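PDB 5N5F: encapsulated ferritin from Haliangium ochraceum, which oxidises Fe(2+) to Fe(3+) with dioxygen as the ferroxidase cargo of an encapsulin nanocompartment, passing the ferric iron on for storage inside the shell. Local coordinates for the interface of chains A and B and the interface of chains A and C. Numbering follows the deposited sequence. Chains: chain A/B/C, encapsulated ferritin.

Contact 1: the interface of chains A and B. Residues chain A 35, 58-59, 62; chain B 78-79, 82.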
ATOM      1  N   VAL A  35      -9.848  -3.357  17.979  1.00 35.90           N
ATOM      2  CA  VAL A  35      -9.598  -3.205  19.410  1.00 35.02           C
ATOM      3  C   VAL A  35      -8.448  -2.237  19.647  1.00 32.32           C
ATOM      4  O   VAL A  35      -8.521  -1.361  20.518  1.00 33.52           O
ATOM      5  CB  VAL A  35      -9.325  -4.576  20.057  1.00 32.11           C
ATOM      6  CG1 VAL A  35      -8.888  -4.416  21.513  1.00 36.80           C
ATOM      7  CG2 VAL A  35     -10.562  -5.450  19.974  1.00 33.19           C
ATOM      8  N   LYS A  58     -15.401  -0.858  21.134  1.00 35.07           N
ATOM      9  CA  LYS A  58     -14.168  -1.618  21.330  1.00 38.21           C
ATOM     10  C   LYS A  58     -14.452  -2.940  22.033  1.00 38.26           C
ATOM     11  O   LYS A  58     -14.016  -4.007  21.586  1.00 35.70           O
ATOM     12  CB  LYS A  58     -13.169  -0.788  22.143  1.00 34.40           C
ATOM     13  CG  LYS A  58     -11.919  -1.549  22.620  1.00 37.91           C
ATOM     14  CD  LYS A  58     -11.256  -0.847  23.799  1.00 41.23           C
ATOM     15  CE  LYS A  58     -10.100  -1.658  24.373  1.00 47.69           C
ATOM     16  NZ  LYS A  58     -10.533  -2.988  24.891  1.00 52.56           N
ATOM     17  N   ASN A  59     -15.179  -2.881  23.151  1.00 38.64           N
ATOM     18  CA  ASN A  59     -15.416  -4.080  23.943  1.00 37.13           C
ATOM     19  C   ASN A  59     -16.259  -5.098  23.188  1.00 37.61           C
ATOM     20  O   ASN A  59     -16.076  -6.305  23.371  1.00 37.47           O
ATOM     21  CB  ASN A  59     -16.080  -3.706  25.267  1.00 37.02           C
ATOM     22  CG  ASN A  59     -15.143  -2.952  26.190  1.00 36.11           C
ATOM     23  OD1 ASN A  59     -13.922  -3.012  26.037  1.00 34.48           O
ATOM     24  ND2 ASN A  59     -15.709  -2.242  27.156  1.00 39.51           N
ATOM     25  N   VAL A  62     -14.021  -7.003  20.956  1.00 35.01           N
ATOM     26  CA  VAL A  62     -13.371  -8.081  21.699  1.00 32.05           C
ATOM     27  C   VAL A  62     -14.277  -9.304  21.736  1.00 36.14           C
ATOM     28  O   VAL A  62     -13.835 -10.436  21.510  1.00 34.86           O
ATOM     29  CB  VAL A  62     -13.002  -7.611  23.117  1.00 30.70           C
ATOM     30  CG1 VAL A  62     -12.440  -8.775  23.948  1.00 33.97           C
ATOM     31  CG2 VAL A  62     -11.999  -6.481  23.053  1.00 37.05           C
TER
ATOM     32  N   VAL B  78     -11.830  -7.047  30.061  1.00 38.40           N
ATOM     33  CA  VAL B  78     -12.823  -7.251  29.008  1.00 35.66           C
ATOM     34  C   VAL B  78     -12.514  -8.513  28.215  1.00 34.17           C
ATOM     35  O   VAL B  78     -13.413  -9.305  27.910  1.00 36.23           O
ATOM     36  CB  VAL B  78     -12.915  -6.013  28.092  1.00 40.23           C
ATOM     37  CG1 VAL B  78     -11.547  -5.595  27.562  1.00 42.43           C
ATOM     38  CG2 VAL B  78     -13.871  -6.276  26.933  1.00 35.04           C
ATOM     39  N   PHE B  79     -11.247  -8.710  27.841  1.00 33.69           N
ATOM     40  CA  PHE B  79     -10.860  -9.959  27.193  1.00 35.79           C
ATOM     41  C   PHE B  79     -11.180 -11.146  28.094  1.00 35.98           C
ATOM     42  O   PHE B  79     -11.743 -12.152  27.647  1.00 33.11           O
ATOM     43  CB  PHE B  79      -9.368  -9.933  26.839  1.00 36.98           C
ATOM     44  CG  PHE B  79      -9.074  -9.512  25.418  1.00 38.20           C
ATOM     45  CD1 PHE B  79      -8.915  -8.173  25.091  1.00 32.49           C
ATOM     46  CD2 PHE B  79      -8.935 -10.459  24.415  1.00 33.28           C
ATOM     47  CE1 PHE B  79      -8.634  -7.787  23.787  1.00 37.10           C
ATOM     48  CE2 PHE B  79      -8.654 -10.081  23.110  1.00 40.92           C
ATOM     49  CZ  PHE B  79      -8.506  -8.739  22.796  1.00 35.67           C
ATOM     50  N   HIS B  82     -15.036 -11.860  28.110  1.00 35.41           N
ATOM     51  CA  HIS B  82     -15.558 -12.437  26.874  1.00 33.54           C
ATOM     52  C   HIS B  82     -14.942 -13.804  26.582  1.00 38.05           C
ATOM     53  O   HIS B  82     -15.589 -14.649  25.953  1.00 34.34           O
ATOM     54  CB  HIS B  82     -15.314 -11.475  25.709  1.00 40.80           C
ATOM     55  CG  HIS B  82     -16.154 -10.235  25.760  1.00 38.13           C
ATOM     56  ND1 HIS B  82     -17.449 -10.230  26.236  1.00 41.52           N
ATOM     57  CD2 HIS B  82     -15.885  -8.958  25.395  1.00 40.74           C
ATOM     58  CE1 HIS B  82     -17.941  -9.006  26.159  1.00 45.42           C
ATOM     59  NE2 HIS B  82     -17.012  -8.215  25.653  1.00 42.33           N
TER
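A:Val62 meets B:Phe79 and B:His82 where helix 48-75 of chain A packs against the short helix 77-86 of chain B, one patch of a two-fold symmetric interface between ferritin-like subunits. This packing probably contributes to one of the subunit pairings of the decameric ring, and A:Val62 directly follows Glu61, a likely iron ligand by similarity. Followed outward, the A:Val62 side chain shares its atoms between the two rings. Its CB lies 3.9 Å from CD2 of the B:His82 imidazole. The CG1 methyl, anti to the backbone N (chi1 175°), projects over the middle of the B:Phe79 ring, 3.7 Å from the centroid, a CH-pi contact; the same methyl meets the B:His82 ring in plane, at its CD2 edge. The second methyl, CG2, turns toward the CD1-CE1 side of the phenyl ring and comes 3.7 Å from B:Phe79 CE1. On that side A:Val35 CG1, from helix 16-44, adds a looser contact with B:Phe79 CE1 at 4.1 Å, so both long helices of chain A reach the ring.

On the other flank B:Val78 packs on A:Asn59. B:Val78 CG2 is 3.6 Å from the amide carbon A:Asn59 CG. This methyl lies anti to its own backbone N, with CG1 between N and the carbonyl carbon (chi1 52°). B:Val78 CG1 is 3.9 Å from the side-chain nitrogen NZ of A:Lys58. NE2 of B:His82 is 3.1 Å from the backbone carbonyl O of A:Asn59, close enough for a hydrogen bond if NE2 carries the proton, but a bent one, since the oxygen lies out of the ring plane, toward CD2.

Contact 2: the interface of chains A and C. Residues chain A 41, 44-45; chain C 20, 23.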
ATOM      1  N   ARG A  41      -7.753   5.851  19.588  1.00 41.17           N
ATOM      2  CA  ARG A  41      -8.558   7.032  19.308  1.00 41.45           C
ATOM      3  C   ARG A  41      -9.307   7.505  20.548  1.00 45.19           C
ATOM      4  O   ARG A  41      -9.486   8.714  20.733  1.00 44.65           O
ATOM      5  CB  ARG A  41      -9.520   6.738  18.158  1.00 41.62           C
ATOM      6  CG  ARG A  41      -8.801   6.529  16.828  1.00 42.90           C
ATOM      7  CD  ARG A  41      -9.734   6.665  15.638  1.00 42.99           C
ATOM      8  NE  ARG A  41     -10.579   5.488  15.462  1.00 47.21           N
ATOM      9  CZ  ARG A  41     -10.346   4.499  14.602  1.00 45.05           C
ATOM     10  NH1 ARG A  41      -9.288   4.524  13.804  1.00 41.21           N
ATOM     11  NH2 ARG A  41     -11.189   3.477  14.537  1.00 46.32           N
ATOM     12  N   ALA A  44      -6.724   9.541  22.663  1.00 47.66           N
ATOM     13  CA  ALA A  44      -6.501  10.879  22.129  1.00 52.48           C
ATOM     14  C   ALA A  44      -7.784  11.694  22.042  1.00 52.12           C
ATOM     15  O   ALA A  44      -7.716  12.919  21.900  1.00 52.51           O
ATOM     16  CB  ALA A  44      -5.857  10.790  20.745  1.00 48.47           C
ATOM     17  N   CYS A  45      -8.940  11.040  22.118  1.00 52.09           N
ATOM     18  CA  CYS A  45     -10.213  11.744  22.095  1.00 56.41           C
ATOM     19  C   CYS A  45     -10.258  12.800  23.192  1.00 60.49           C
ATOM     20  O   CYS A  45      -9.856  12.553  24.332  1.00 61.08           O
ATOM     21  CB  CYS A  45     -11.355  10.742  22.276  1.00 53.56           C
ATOM     22  SG  CYS A  45     -12.971  11.329  21.778  1.00 65.41           S
TER
ATOM     23  N   ASN C  20     -11.474  15.631  16.136  1.00 38.99           N
ATOM     24  CA  ASN C  20     -12.457  14.698  16.676  1.00 42.36           C
ATOM     25  C   ASN C  20     -13.396  14.193  15.590  1.00 37.95           C
ATOM     26  O   ASN C  20     -13.826  13.036  15.633  1.00 31.90           O
ATOM     27  CB  ASN C  20     -13.250  15.360  17.802  1.00 48.08           C
ATOM     28  CG  ASN C  20     -12.426  15.546  19.060  1.00 51.75           C
ATOM     29  OD1 ASN C  20     -11.642  14.674  19.438  1.00 50.24           O
ATOM     30  ND2 ASN C  20     -12.595  16.689  19.713  1.00 54.03           N
ATOM     31  N   ARG C  23     -11.452  11.427  13.834  1.00 32.20           N
ATOM     32  CA  ARG C  23     -11.515  10.167  14.568  1.00 36.22           C
ATOM     33  C   ARG C  23     -12.854   9.474  14.357  1.00 32.66           C
ATOM     34  O   ARG C  23     -12.909   8.250  14.190  1.00 32.14           O
ATOM     35  CB  ARG C  23     -11.263  10.412  16.057  1.00 35.99           C
ATOM     36  CG  ARG C  23      -9.874  10.954  16.357  1.00 36.49           C
ATOM     37  CD  ARG C  23      -9.635  11.144  17.847  1.00 38.95           C
ATOM     38  NE  ARG C  23      -8.278  11.617  18.107  1.00 43.62           N
ATOM     39  CZ  ARG C  23      -7.926  12.890  18.277  1.00 48.70           C
ATOM     40  NH1 ARG C  23      -8.828  13.859  18.232  1.00 46.73           N
ATOM     41  NH2 ARG C  23      -6.654  13.195  18.500  1.00 55.26           N
TER
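The methyl CB of A:Ala44, packed against the guanidinium carbon CZ of C:Arg23 at 3.8 Å, and the neighbouring aliphatic stems of two arginines form the carbon-rich centre of this small patch, in which helix 16-44 of chain A meets the same helix of chain C. The methyl approaches the NH2 end of the guanidinium as well. Next to it the two arginines pass one another in opposite directions: A:Arg41 CD is 4.1 Å from C:Arg23 CB, a loose van der Waals contact. C:Arg23 runs straight from CG to NE (chi3 178°), which carries its guanidinium along to the last turn of the chain A helix. A:Arg41 instead bends at chi3 (-76°), which turns its guanidinium away from that of C:Arg23.

Farther out, the flat face of the C:Arg23 guanidinium looks onto the end of the A helix. The carbonyl O of A:Ala44 stands over its centre, 3.6 Å from C:Arg23 CZ, and the backbone N of A:Cys45 lies beyond, offset toward the rim. An oxygen above the plane is poorly placed for the N-H groups, so the contact is probably electrostatic, a positive group resting on a carbonyl dipole; the negative end of the helix dipole would be expected to favour it. At the polar rim, within chain C, NH1 of C:Arg23 makes a weak hydrogen bond of 3.2 Å to the side-chain OD1 of C:Asn20, which may help orient the guanidinium. With 69 Å² of surface hidden within it, the patch is one part of the two-fold symmetric A-C interface that helps join subunits in the decameric ring.

The centres of the C-alpha atoms of contact 1 and contact 2 are about 19 Å apart. Chain A takes part in both, and its helix 16-44 is the shared element: A:Val35 serves contact 1, while A:Arg41 and A:Ala44, near the helix end, serve contact 2. In contact 1 chain A also uses helix 48-75, whereas in contact 2 both chains use helix 16-44. Chain A thus faces two different copies of the protein, B and C, through two different two-fold interfaces. Subunits joined alternately by two such interfaces can continue from copy to copy, which fits the ten-subunit assembly of this N-terminal ferritin-like domain.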